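Local coordinates for protein putative cytochrome P450 hydroxylase (Chondromyces apiculatus DSM 436, PDB 6GMF) that is a heme-dependent cytochrome P450 that acts as a versatile terpene monooxygenase, probably hydroxylating its substrates, at residues Gly30-Gln33 / Met38-Gly41; Glu116-Leu121 / Lys354-Val359; Glu144-Ala149 / Ala154-Trp159; Leu246-Asp251 / Glu271-Tyr276. All coordinates share one frame; numbering follows the deposited sequence.

Contact 1. Residues Gly30-Gln33 / Met38-Gly41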
loop_
_atom_site.group_PDB
_atom_site.type_symbol
_atom_site.label_atom_id
_atom_site.label_comp_id
_atom_site.label_asym_id
_atom_site.label_seq_id
_atom_site.Cartn_x
_atom_site.Cartn_y
_atom_site.Cartn_z
ATOM N N GLY A 30 11.781 -14.263 14.520
ATOM C CA GLY A 30 12.789 -13.279 14.895
ATOM C C GLY A 30 12.189 -12.229 15.809
ATOM O O GLY A 30 10.966 -12.197 16.023
ATOM N N ARG A 31 13.052 -11.442 16.453
ATOM C CA ARG A 31 12.621 -10.447 17.442
ATOM C C ARG A 31 13.281 -9.126 17.066
ATOM O O ARG A 31 14.486 -9.122 16.844
ATOM C CB ARG A 31 13.010 -10.892 18.855
ATOM C CG ARG A 31 12.619 -9.935 19.978
ATOM C CD ARG A 31 13.185 -10.365 21.336
ATOM N NE ARG A 31 12.186 -10.915 22.248
ATOM C CZ ARG A 31 11.520 -10.205 23.156
ATOM N NH1 ARG A 31 11.826 -8.934 23.365
ATOM N NH2 ARG A 31 10.546 -10.763 23.849
ATOM N N LEU A 32 12.468 -8.061 16.948
ATOM C CA LEU A 32 12.955 -6.707 16.743
ATOM C C LEU A 32 13.300 -6.128 18.111
ATOM O O LEU A 32 12.515 -6.262 19.078
ATOM C CB LEU A 32 11.906 -5.786 16.109
ATOM C CG LEU A 32 11.104 -6.244 14.890
ATOM C CD1 LEU A 32 10.736 -5.014 14.062
ATOM C CD2 LEU A 32 11.798 -7.302 14.052
ATOM N N GLN A 33 14.441 -5.437 18.158
ATOM C CA GLN A 33 14.851 -4.686 19.345
ATOM C C GLN A 33 15.002 -3.213 18.966
ATOM O O GLN A 33 15.604 -2.914 17.947
ATOM C CB GLN A 33 16.132 -5.322 19.906
ATOM C CG GLN A 33 15.863 -6.589 20.720
ATOM C CD GLN A 33 14.867 -6.347 21.834
ATOM O OE1 GLN A 33 14.974 -5.376 22.587
ATOM N NE2 GLN A 33 13.872 -7.213 21.953
ATOM N N MET A 38 7.694 -9.557 17.269
ATOM C CA MET A 38 8.139 -10.822 16.738
ATOM C C MET A 38 7.917 -10.815 15.216
ATOM O O MET A 38 6.887 -10.387 14.746
ATOM C CB MET A 38 7.397 -12.003 17.363
ATOM C CG MET A 38 7.377 -11.983 18.883
ATOM S SD MET A 38 9.035 -12.064 19.549
ATOM C CE MET A 38 9.289 -13.829 19.628
ATOM N N ALA A 39 8.912 -11.246 14.447
ATOM C CA ALA A 39 8.818 -11.234 12.983
ATOM C C ALA A 39 8.790 -12.661 12.458
ATOM O O ALA A 39 9.562 -13.491 12.867
ATOM C CB ALA A 39 9.980 -10.499 12.411
ATOM N N VAL A 40 7.932 -12.909 11.462
ATOM C CA VAL A 40 7.782 -14.219 10.873
ATOM C C VAL A 40 8.131 -14.098 9.390
ATOM O O VAL A 40 7.525 -13.314 8.737
ATOM C CB VAL A 40 6.347 -14.723 11.073
ATOM C CG1 VAL A 40 6.092 -16.052 10.393
ATOM C CG2 VAL A 40 6.048 -14.807 12.558
ATOM N N GLY A 41 9.121 -14.867 8.930
ATOM C CA GLY A 41 9.711 -14.673 7.600
ATOM C C GLY A 41 9.417 -15.727 6.552
ATOM O O GLY A 41 9.502 -15.391 5.371
#
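Gly30 and Ala39 face each other as an antiparallel hydrogen-bonded pair, and the two bonds between them are not alike. Gly30 N donates a hydrogen bond to Ala39 O at 2.9 Å, nearly straight and in the carbonyl plane. In return, Ala39 N reaches Gly30 O at 2.8 Å but comes in from 48° above the carbonyl plane. The same Gly30 O also takes a CA-H...O contact from Met38 CA at 3.2 Å.

Side chains meet on both faces of the hairpin. On one face, Met38 and Arg31 form the non-hydrogen-bonded pair. In Met38, chi1 (-51°) and the bend at chi2 bring SD to 4.2 Å from Arg31 CG. On the other face, where Gly30 has no side chain, Leu32 CD2 makes an apolar contact with Ala39 CB at 4.0 Å.

This is the first hairpin of the P450 beta sheet. Strand 29-31 is one of the two outermost strands of the sheet, and Arg31 also bonds to the N-terminal residues Ile2 and Ile5. Strand 38-40 lies one place further in, with Met38 bonded to Val303 and Leu305 of the parallel strand 303-306, while Val40 packs on helix 43-51.

Contact 2. Residues Glu116-Leu121 / Lys354-Val359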
loop_
_atom_site.group_PDB
_atom_site.type_symbol
_atom_site.label_atom_id
_atom_site.label_comp_id
_atom_site.label_asym_id
_atom_site.label_seq_id
_atom_site.Cartn_x
_atom_site.Cartn_y
_atom_site.Cartn_z
ATOM N N GLU A 116 -1.851 13.568 -18.197
ATOM C CA GLU A 116 -1.614 14.944 -17.704
ATOM C C GLU A 116 -0.315 14.986 -16.905
ATOM O O GLU A 116 0.419 15.940 -17.025
ATOM C CB GLU A 116 -2.689 15.343 -16.713
ATOM C CG GLU A 116 -4.020 15.563 -17.339
ATOM C CD GLU A 116 -5.063 16.009 -16.334
ATOM O OE1 GLU A 116 -4.649 16.447 -15.266
ATOM O OE2 GLU A 116 -6.289 15.866 -16.635
ATOM N N LEU A 117 -0.088 13.975 -16.082
ATOM C CA LEU A 117 1.159 13.951 -15.289
ATOM C C LEU A 117 2.351 13.869 -16.239
ATOM O O LEU A 117 3.310 14.553 -16.010
ATOM C CB LEU A 117 1.122 12.783 -14.304
ATOM C CG LEU A 117 0.089 12.942 -13.198
ATOM C CD1 LEU A 117 -0.013 11.681 -12.382
ATOM C CD2 LEU A 117 0.440 14.114 -12.298
ATOM N N VAL A 118 2.256 13.065 -17.286
ATOM C CA VAL A 118 3.397 12.969 -18.235
ATOM C C VAL A 118 3.487 14.262 -19.044
ATOM O O VAL A 118 4.571 14.667 -19.325
ATOM C CB VAL A 118 3.355 11.696 -19.092
ATOM C CG1 VAL A 118 4.471 11.688 -20.115
ATOM C CG2 VAL A 118 3.482 10.485 -18.190
ATOM N N ASP A 119 2.373 14.952 -19.281
ATOM C CA ASP A 119 2.429 16.269 -19.968
ATOM C C ASP A 119 3.308 17.245 -19.176
ATOM O O ASP A 119 3.936 18.026 -19.793
ATOM C CB ASP A 119 1.028 16.848 -20.165
ATOM C CG ASP A 119 0.245 16.171 -21.269
ATOM O OD1 ASP A 119 0.824 15.369 -21.970
ATOM O OD2 ASP A 119 -0.952 16.410 -21.348
ATOM N N GLY A 120 3.280 17.205 -17.848
ATOM C CA GLY A 120 4.135 18.069 -17.028
ATOM C C GLY A 120 5.613 17.768 -17.193
ATOM O O GLY A 120 6.388 18.571 -16.741
ATOM N N LEU A 121 5.973 16.662 -17.847
ATOM C CA LEU A 121 7.378 16.320 -18.012
ATOM C C LEU A 121 7.927 16.863 -19.361
ATOM O O LEU A 121 9.133 16.764 -19.611
ATOM C CB LEU A 121 7.512 14.794 -17.929
ATOM C CG LEU A 121 6.952 14.153 -16.656
ATOM C CD1 LEU A 121 7.240 12.678 -16.630
ATOM C CD2 LEU A 121 7.547 14.812 -15.428
ATOM N N LYS A 354 -0.856 -0.203 -13.543
ATOM C CA LYS A 354 -0.863 -0.595 -14.998
ATOM C C LYS A 354 -0.963 0.661 -15.861
ATOM O O LYS A 354 -0.167 0.859 -16.818
ATOM C CB LYS A 354 -2.022 -1.523 -15.293
ATOM C CG LYS A 354 -2.157 -1.930 -16.763
ATOM C CD LYS A 354 -3.512 -2.466 -17.103
ATOM C CE LYS A 354 -4.472 -1.333 -17.394
ATOM N NZ LYS A 354 -5.657 -1.761 -18.180
ATOM N N VAL A 355 -1.947 1.500 -15.544
ATOM C CA VAL A 355 -2.180 2.637 -16.433
ATOM C C VAL A 355 -0.981 3.588 -16.398
ATOM O O VAL A 355 -0.482 3.994 -17.421
ATOM C CB VAL A 355 -3.508 3.344 -16.149
ATOM C CG1 VAL A 355 -3.581 4.668 -16.917
ATOM C CG2 VAL A 355 -4.703 2.468 -16.481
ATOM N N MET A 356 -0.448 3.906 -15.200
ATOM C CA MET A 356 0.625 4.868 -15.123
ATOM C C MET A 356 1.860 4.318 -15.844
ATOM O O MET A 356 2.538 5.044 -16.570
ATOM C CB MET A 356 0.992 5.201 -13.672
ATOM C CG MET A 356 1.860 6.398 -13.503
ATOM S SD MET A 356 1.038 7.921 -14.007
ATOM C CE MET A 356 1.915 8.311 -15.515
ATOM N N LEU A 357 2.160 3.033 -15.656
ATOM C CA LEU A 357 3.340 2.472 -16.300
ATOM C C LEU A 357 3.098 2.381 -17.823
ATOM O O LEU A 357 4.027 2.644 -18.602
ATOM C CB LEU A 357 3.665 1.112 -15.687
ATOM C CG LEU A 357 4.245 1.177 -14.274
ATOM C CD1 LEU A 357 4.312 -0.207 -13.719
ATOM C CD2 LEU A 357 5.623 1.842 -14.241
ATOM N N GLU A 358 1.876 2.068 -18.257
ATOM C CA GLU A 358 1.567 2.033 -19.720
ATOM C C GLU A 358 1.864 3.404 -20.347
ATOM O O GLU A 358 2.472 3.507 -21.423
ATOM C CB GLU A 358 0.107 1.693 -20.013
ATOM C CG GLU A 358 -0.216 0.226 -20.021
ATOM C CD GLU A 358 -1.713 -0.050 -20.102
ATOM O OE1 GLU A 358 -2.534 0.883 -19.829
ATOM O OE2 GLU A 358 -2.084 -1.184 -20.417
ATOM N N VAL A 359 1.461 4.470 -19.661
ATOM C CA VAL A 359 1.637 5.808 -20.196
ATOM C C VAL A 359 3.118 6.197 -20.131
ATOM O O VAL A 359 3.677 6.766 -21.085
ATOM C CB VAL A 359 0.698 6.782 -19.471
ATOM C CG1 VAL A 359 0.941 8.230 -19.877
ATOM C CG2 VAL A 359 -0.752 6.386 -19.718
#
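Val118 sends one methyl, CG2, between Met356 and Val359, and this methyl is the hub of the contact. It lies 3.8 Å from Met356 CE and 3.8 Å from Val359 CG1. Those two partners stand three positions apart on helix 346-363, so their ends come together on the same flank. The two valine side chains lie alongside each other, pointing opposite ways. The helix backbones run nearest at this pair, with Val118 CA and Val359 CA 7.6 Å apart; Leu117 CA and Met356 CA are 9.1 Å apart.

Met356 fills the wider part. Its CG is anti to the backbone N (chi1 -167°), and the chain then bends at chi2 and chi3, which carries the thioether across to the other helix although the CB does not aim there. SD then sits 4.2 Å from Leu117 CD1, a second and looser apolar touch.

Helix 107-119 corresponds to the D helix of the P450 fold and helix 346-363 to the L helix, which follows the cysteine that binds the heme iron. The two belong to the helical bundle at the core of the fold, and Met356 also reaches Val133 and Met137 of the neighbouring helices 129-134 and 136-145.

Salt bridges border this apolar seam. Lys354 pairs with Glu107 and Glu358 with Arg111, both toward the start of helix 107-119, while Asp119 near its other end pairs with Arg363.

Contact 3. Residues Glu144-Ala149 / Ala154-Trp159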
loop_
_atom_site.group_PDB
_atom_site.type_symbol
_atom_site.label_atom_id
_atom_site.label_comp_id
_atom_site.label_asym_id
_atom_site.label_seq_id
_atom_site.Cartn_x
_atom_site.Cartn_y
_atom_site.Cartn_z
ATOM N N GLU A 144 -10.863 12.188 -6.234
ATOM C CA GLU A 144 -11.992 12.208 -7.182
ATOM C C GLU A 144 -13.029 11.172 -6.759
ATOM O O GLU A 144 -14.248 11.453 -6.814
ATOM C CB GLU A 144 -11.494 11.998 -8.607
ATOM C CG GLU A 144 -10.793 13.258 -9.060
ATOM C CD GLU A 144 -10.414 13.362 -10.510
ATOM O OE1 GLU A 144 -10.901 12.510 -11.339
ATOM O OE2 GLU A 144 -9.612 14.292 -10.798
ATOM N N MET A 145 -12.574 9.991 -6.332
ATOM C CA MET A 145 -13.506 8.939 -5.909
ATOM C C MET A 145 -14.323 9.383 -4.699
ATOM O O MET A 145 -15.535 9.099 -4.602
ATOM C CB MET A 145 -12.769 7.653 -5.560
ATOM C CG MET A 145 -12.318 6.936 -6.773
ATOM S SD MET A 145 -11.574 5.355 -6.299
ATOM C CE MET A 145 -12.840 4.623 -5.282
ATOM N N LEU A 146 -13.689 10.122 -3.801
ATOM C CA LEU A 146 -14.386 10.648 -2.625
ATOM C C LEU A 146 -15.193 11.932 -2.872
ATOM O O LEU A 146 -15.787 12.474 -1.935
ATOM C CB LEU A 146 -13.337 10.905 -1.548
ATOM C CG LEU A 146 -12.773 9.655 -0.891
ATOM C CD1 LEU A 146 -11.556 10.015 -0.070
ATOM C CD2 LEU A 146 -13.819 8.957 -0.029
ATOM N N GLY A 147 -15.202 12.468 -4.080
ATOM C CA GLY A 147 -16.010 13.610 -4.365
ATOM C C GLY A 147 -15.485 14.901 -3.755
ATOM O O GLY A 147 -16.271 15.797 -3.450
ATOM N N VAL A 148 -14.165 15.036 -3.610
ATOM C CA VAL A 148 -13.571 16.268 -3.040
ATOM C C VAL A 148 -13.832 17.443 -3.998
ATOM O O VAL A 148 -13.633 17.308 -5.167
ATOM C CB VAL A 148 -12.067 16.084 -2.785
ATOM C CG1 VAL A 148 -11.411 17.383 -2.361
ATOM C CG2 VAL A 148 -11.780 15.026 -1.736
ATOM N N ALA A 149 -14.284 18.573 -3.459
ATOM C CA ALA A 149 -14.607 19.783 -4.238
ATOM C C ALA A 149 -13.307 20.334 -4.813
ATOM O O ALA A 149 -12.239 20.206 -4.205
ATOM C CB ALA A 149 -15.292 20.803 -3.357
ATOM N N ALA A 154 -6.348 21.045 -2.753
ATOM C CA ALA A 154 -5.023 21.344 -2.178
ATOM C C ALA A 154 -4.979 21.039 -0.670
ATOM O O ALA A 154 -4.006 20.493 -0.184
ATOM C CB ALA A 154 -4.669 22.762 -2.495
ATOM N N ASP A 155 -6.072 21.306 0.049
ATOM C CA ASP A 155 -6.190 20.863 1.432
ATOM C C ASP A 155 -6.080 19.333 1.488
ATOM O O ASP A 155 -5.388 18.794 2.294
ATOM C CB ASP A 155 -7.506 21.255 2.105
ATOM C CG ASP A 155 -7.662 22.710 2.479
ATOM O OD1 ASP A 155 -6.596 23.405 2.661
ATOM O OD2 ASP A 155 -8.827 23.133 2.589
ATOM N N PHE A 156 -6.712 18.642 0.525
ATOM C CA PHE A 156 -6.697 17.169 0.531
ATOM C C PHE A 156 -5.272 16.657 0.320
ATOM O O PHE A 156 -4.836 15.673 0.933
ATOM C CB PHE A 156 -7.625 16.616 -0.542
ATOM C CG PHE A 156 -7.840 15.128 -0.458
ATOM C CD1 PHE A 156 -6.977 14.259 -1.105
ATOM C CD2 PHE A 156 -8.877 14.575 0.281
ATOM C CE1 PHE A 156 -7.193 12.893 -1.115
ATOM C CE2 PHE A 156 -9.046 13.203 0.322
ATOM C CZ PHE A 156 -8.193 12.361 -0.364
ATOM N N LYS A 157 -4.542 17.311 -0.581
ATOM C CA LYS A 157 -3.126 16.996 -0.776
ATOM C C LYS A 157 -2.338 17.158 0.529
ATOM O O LYS A 157 -1.554 16.309 0.849
ATOM C CB LYS A 157 -2.507 17.833 -1.895
ATOM C CG LYS A 157 -0.998 17.680 -2.041
ATOM C CD LYS A 157 -0.435 18.464 -3.203
ATOM C CE LYS A 157 1.077 18.533 -3.352
ATOM N NZ LYS A 157 1.810 18.591 -2.060
ATOM N N ARG A 158 -2.572 18.265 1.241
ATOM C CA ARG A 158 -1.845 18.497 2.458
ATOM C C ARG A 158 -2.154 17.397 3.481
ATOM O O ARG A 158 -1.270 16.892 4.105
ATOM C CB ARG A 158 -2.160 19.883 3.010
ATOM C CG ARG A 158 -1.393 20.207 4.280
ATOM C CD ARG A 158 -1.676 21.615 4.790
ATOM N NE ARG A 158 -3.012 21.870 5.283
ATOM C CZ ARG A 158 -4.024 22.425 4.601
ATOM N NH1 ARG A 158 -3.870 22.900 3.361
ATOM N NH2 ARG A 158 -5.235 22.423 5.125
ATOM N N TRP A 159 -3.430 17.062 3.636
ATOM C CA TRP A 159 -3.836 16.020 4.548
ATOM C C TRP A 159 -3.153 14.696 4.168
ATOM O O TRP A 159 -2.561 14.040 5.009
ATOM C CB TRP A 159 -5.354 15.843 4.594
ATOM C CG TRP A 159 -6.110 17.100 4.876
ATOM C CD1 TRP A 159 -5.697 18.137 5.670
ATOM C CD2 TRP A 159 -7.450 17.408 4.473
ATOM N NE1 TRP A 159 -6.678 19.098 5.720
ATOM C CE2 TRP A 159 -7.745 18.686 4.970
ATOM C CE3 TRP A 159 -8.388 16.772 3.658
ATOM C CZ2 TRP A 159 -8.971 19.301 4.733
ATOM C CZ3 TRP A 159 -9.569 17.406 3.375
ATOM C CH2 TRP A 159 -9.853 18.656 3.906
#
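Phe156 extends its ring from helix 153-163 toward Leu146 and Val148, which come at it in different ways. Its chi1 is near trans (-171°), which sets the phenyl toward these two residues. Val148 crosses it obliquely, with CG2 lying 3.6 Å from Phe156 CD2. Leu146 runs at about a right angle to the phenylalanine side chain and places CD1 4.1 Å from both CE2 and CZ of Phe156. The two aliphatic groups thus share the CE2 region of the ring.

Between them, Gly147 ends helix 136-145 in a Schellman motif (phi 73°), and the chain leaves the helix there. The residues on both sides of this glycine aim their CB atoms at the second helix. With an alanine here instead of Phe156, Val148 CG2 and Leu146 CD1 are likely to lose their common partner, opening a gap between helix 153-163 and the end of helix 136-145 with its following loop.

The helices are the E and F helices of the P450 fold. Phe156 also touches Phe189 of helix 177-198 and Leu231 of the long helix 220-251.

On another side of helix 153-163, Arg158 forms a salt bridge with Asp155: NH1 and NH2 of its tip both reach the one oxygen OD1, at 2.9 Å for NH1. Across the junction itself the two segments meet by apolar contact, which implies that the fit of buried side chains holds them together.

Contact 4. Residues Leu246-Asp251 / Glu271-Tyr276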
loop_
_atom_site.group_PDB
_atom_site.type_symbol
_atom_site.label_atom_id
_atom_site.label_comp_id
_atom_site.label_asym_id
_atom_site.label_seq_id
_atom_site.Cartn_x
_atom_site.Cartn_y
_atom_site.Cartn_z
ATOM N N LEU A 246 9.561 1.430 -11.128
ATOM C CA LEU A 246 10.532 2.252 -11.912
ATOM C C LEU A 246 11.957 1.900 -11.488
ATOM O O LEU A 246 12.890 1.875 -12.320
ATOM C CB LEU A 246 10.214 3.738 -11.737
ATOM C CG LEU A 246 8.919 4.148 -12.425
ATOM C CD1 LEU A 246 8.550 5.575 -12.091
ATOM C CD2 LEU A 246 9.008 3.926 -13.936
ATOM N N VAL A 247 12.158 1.629 -10.198
ATOM C CA VAL A 247 13.454 1.220 -9.680
ATOM C C VAL A 247 13.834 -0.148 -10.273
ATOM O O VAL A 247 14.948 -0.304 -10.826
ATOM C CB VAL A 247 13.512 1.202 -8.139
ATOM C CG1 VAL A 247 14.749 0.451 -7.641
ATOM C CG2 VAL A 247 13.485 2.598 -7.517
ATOM N N ALA A 248 12.925 -1.122 -10.207
ATOM C CA ALA A 248 13.189 -2.486 -10.719
ATOM C C ALA A 248 13.457 -2.412 -12.231
ATOM O O ALA A 248 14.351 -3.071 -12.759
ATOM C CB ALA A 248 12.048 -3.407 -10.365
ATOM N N LEU A 249 12.645 -1.654 -12.963
ATOM C CA LEU A 249 12.795 -1.657 -14.417
ATOM C C LEU A 249 14.115 -0.992 -14.784
ATOM O O LEU A 249 14.794 -1.520 -15.682
ATOM C CB LEU A 249 11.621 -0.956 -15.085
ATOM C CG LEU A 249 10.313 -1.733 -15.027
ATOM C CD1 LEU A 249 9.147 -0.847 -15.388
ATOM C CD2 LEU A 249 10.359 -2.958 -15.914
ATOM N N THR A 250 14.502 0.076 -14.059
ATOM C CA THR A 250 15.772 0.793 -14.407
ATOM C C THR A 250 16.984 -0.046 -14.002
ATOM O O THR A 250 18.049 0.082 -14.627
ATOM C CB THR A 250 15.832 2.235 -13.907
ATOM O OG1 THR A 250 15.589 2.283 -12.501
ATOM C CG2 THR A 250 14.852 3.117 -14.658
ATOM N N ASP A 251 16.819 -0.934 -13.013
ATOM C CA ASP A 251 17.881 -1.852 -12.613
ATOM C C ASP A 251 18.009 -3.017 -13.611
ATOM O O ASP A 251 19.001 -3.744 -13.552
ATOM C CB ASP A 251 17.621 -2.423 -11.224
ATOM C CG ASP A 251 18.243 -1.611 -10.113
ATOM O OD1 ASP A 251 19.190 -0.890 -10.397
ATOM O OD2 ASP A 251 17.805 -1.766 -8.961
ATOM N N GLU A 271 2.835 -7.371 -11.197
ATOM C CA GLU A 271 2.826 -8.514 -10.275
ATOM C C GLU A 271 4.251 -8.841 -9.823
ATOM O O GLU A 271 4.451 -9.133 -8.661
ATOM C CB GLU A 271 2.170 -9.757 -10.872
ATOM C CG GLU A 271 0.697 -9.594 -11.137
ATOM C CD GLU A 271 -0.084 -9.133 -9.920
ATOM O OE1 GLU A 271 -0.166 -9.895 -8.950
ATOM O OE2 GLU A 271 -0.617 -8.013 -9.982
ATOM N N GLU A 272 5.243 -8.765 -10.716
ATOM C CA GLU A 272 6.597 -9.128 -10.306
ATOM C C GLU A 272 7.184 -8.040 -9.399
ATOM O O GLU A 272 7.971 -8.405 -8.527
ATOM C CB GLU A 272 7.489 -9.524 -11.480
ATOM C CG GLU A 272 8.949 -9.784 -11.149
ATOM C CD GLU A 272 9.241 -10.980 -10.256
ATOM O OE1 GLU A 272 8.252 -11.537 -9.661
ATOM O OE2 GLU A 272 10.429 -11.430 -10.239
ATOM N N VAL A 273 6.798 -6.754 -9.552
ATOM C CA VAL A 273 7.252 -5.729 -8.591
ATOM C C VAL A 273 6.575 -5.959 -7.238
ATOM O O VAL A 273 7.230 -5.848 -6.196
ATOM C CB VAL A 273 6.953 -4.318 -9.137
ATOM C CG1 VAL A 273 7.262 -3.236 -8.122
ATOM C CG2 VAL A 273 7.730 -4.086 -10.425
ATOM N N LEU A 274 5.291 -6.293 -7.245
ATOM C CA LEU A 274 4.571 -6.598 -6.021
ATOM C C LEU A 274 5.297 -7.680 -5.227
ATOM O O LEU A 274 5.454 -7.561 -4.012
ATOM C CB LEU A 274 3.131 -6.986 -6.301
ATOM C CG LEU A 274 2.224 -5.795 -6.593
ATOM C CD1 LEU A 274 0.960 -6.245 -7.253
ATOM C CD2 LEU A 274 1.901 -4.976 -5.357
ATOM N N ARG A 275 5.815 -8.692 -5.920
ATOM C CA ARG A 275 6.513 -9.779 -5.255
ATOM C C ARG A 275 7.913 -9.349 -4.855
ATOM O O ARG A 275 8.356 -9.616 -3.716
ATOM C CB ARG A 275 6.582 -11.021 -6.146
ATOM C CG ARG A 275 7.278 -12.188 -5.452
ATOM C CD ARG A 275 7.941 -13.146 -6.406
ATOM N NE ARG A 275 9.061 -12.544 -7.088
ATOM C CZ ARG A 275 10.311 -12.658 -6.735
ATOM N NH1 ARG A 275 10.577 -13.201 -5.549
ATOM N NH2 ARG A 275 11.286 -12.221 -7.540
ATOM N N TYR A 276 8.639 -8.749 -5.805
ATOM C CA TYR A 276 10.066 -8.477 -5.670
ATOM C C TYR A 276 10.355 -7.347 -4.679
ATOM O O TYR A 276 11.341 -7.415 -3.923
ATOM C CB TYR A 276 10.640 -8.160 -7.052
ATOM C CG TYR A 276 12.123 -7.913 -7.103
ATOM C CD1 TYR A 276 13.031 -8.949 -6.953
ATOM C CD2 TYR A 276 12.620 -6.649 -7.400
ATOM C CE1 TYR A 276 14.393 -8.706 -6.999
ATOM C CE2 TYR A 276 13.975 -6.401 -7.476
ATOM C CZ TYR A 276 14.860 -7.429 -7.253
ATOM O OH TYR A 276 16.199 -7.170 -7.372
#
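Ala248 is where helix 220-251 meets Val273 and Tyr276 of helix 266-276. Two residues earlier, Leu246 turns its side chain away from that partner, but its carbonyl is busy within its own helix. Leu246 O accepts hydrogen bonds from Thr250 N and from Thr250 OG1, the latter at 2.7 Å.

At Ala248 the small CB points toward the other helix and touches two larger groups from different directions. It lies 4.4 Å from Val273 CG2 and 4.4 Å from Tyr276 CD2, a light touch on each. Tyr276 CG lies opposite its backbone N (chi1 -177°), which extends the ring toward the alanine. The nearest CA atoms, Ala248 and Val273, are 7.1 Å apart.

Here the end of the long helix 220-251 packs on the K helix, which carries the ExxR motif of P450s. Glu272 and Arg275 are its charged pair: Arg275 NE meets Glu272 OE1 at 2.9 Å and Arg275 NH2 meets Glu272 OE2 at 2.9 Å, so each nitrogen takes one carboxylate oxygen. Arg328 also bridges to Glu272, as in the Glu-Arg-Arg triad of the family.

Further on, Thr250 and Asp251 both turn to Arg369, Thr250 through OG1 and Asp251 by a salt bridge through OD1.

From the N terminus, contact 1 closes first, as a short hairpin at the edge of the beta sheet, complete before any of the others begins. Contact 2 then opens at 116-121 and closes only at 354-359, taking in most of the helical part of the chain. Nested inside that long loop are contact 3, a tight turn between consecutive helices, and contact 4, which closes a loop through helix 253-261; these two follow in series, and none cross. Contacts 2 and 4 touch where Leu357 CD2 lies 4.0 Å from Leu246 CD2, joining helix 346-363 to helix 220-251. Contact 1 stands apart, about 39 Å between centres from contact 2.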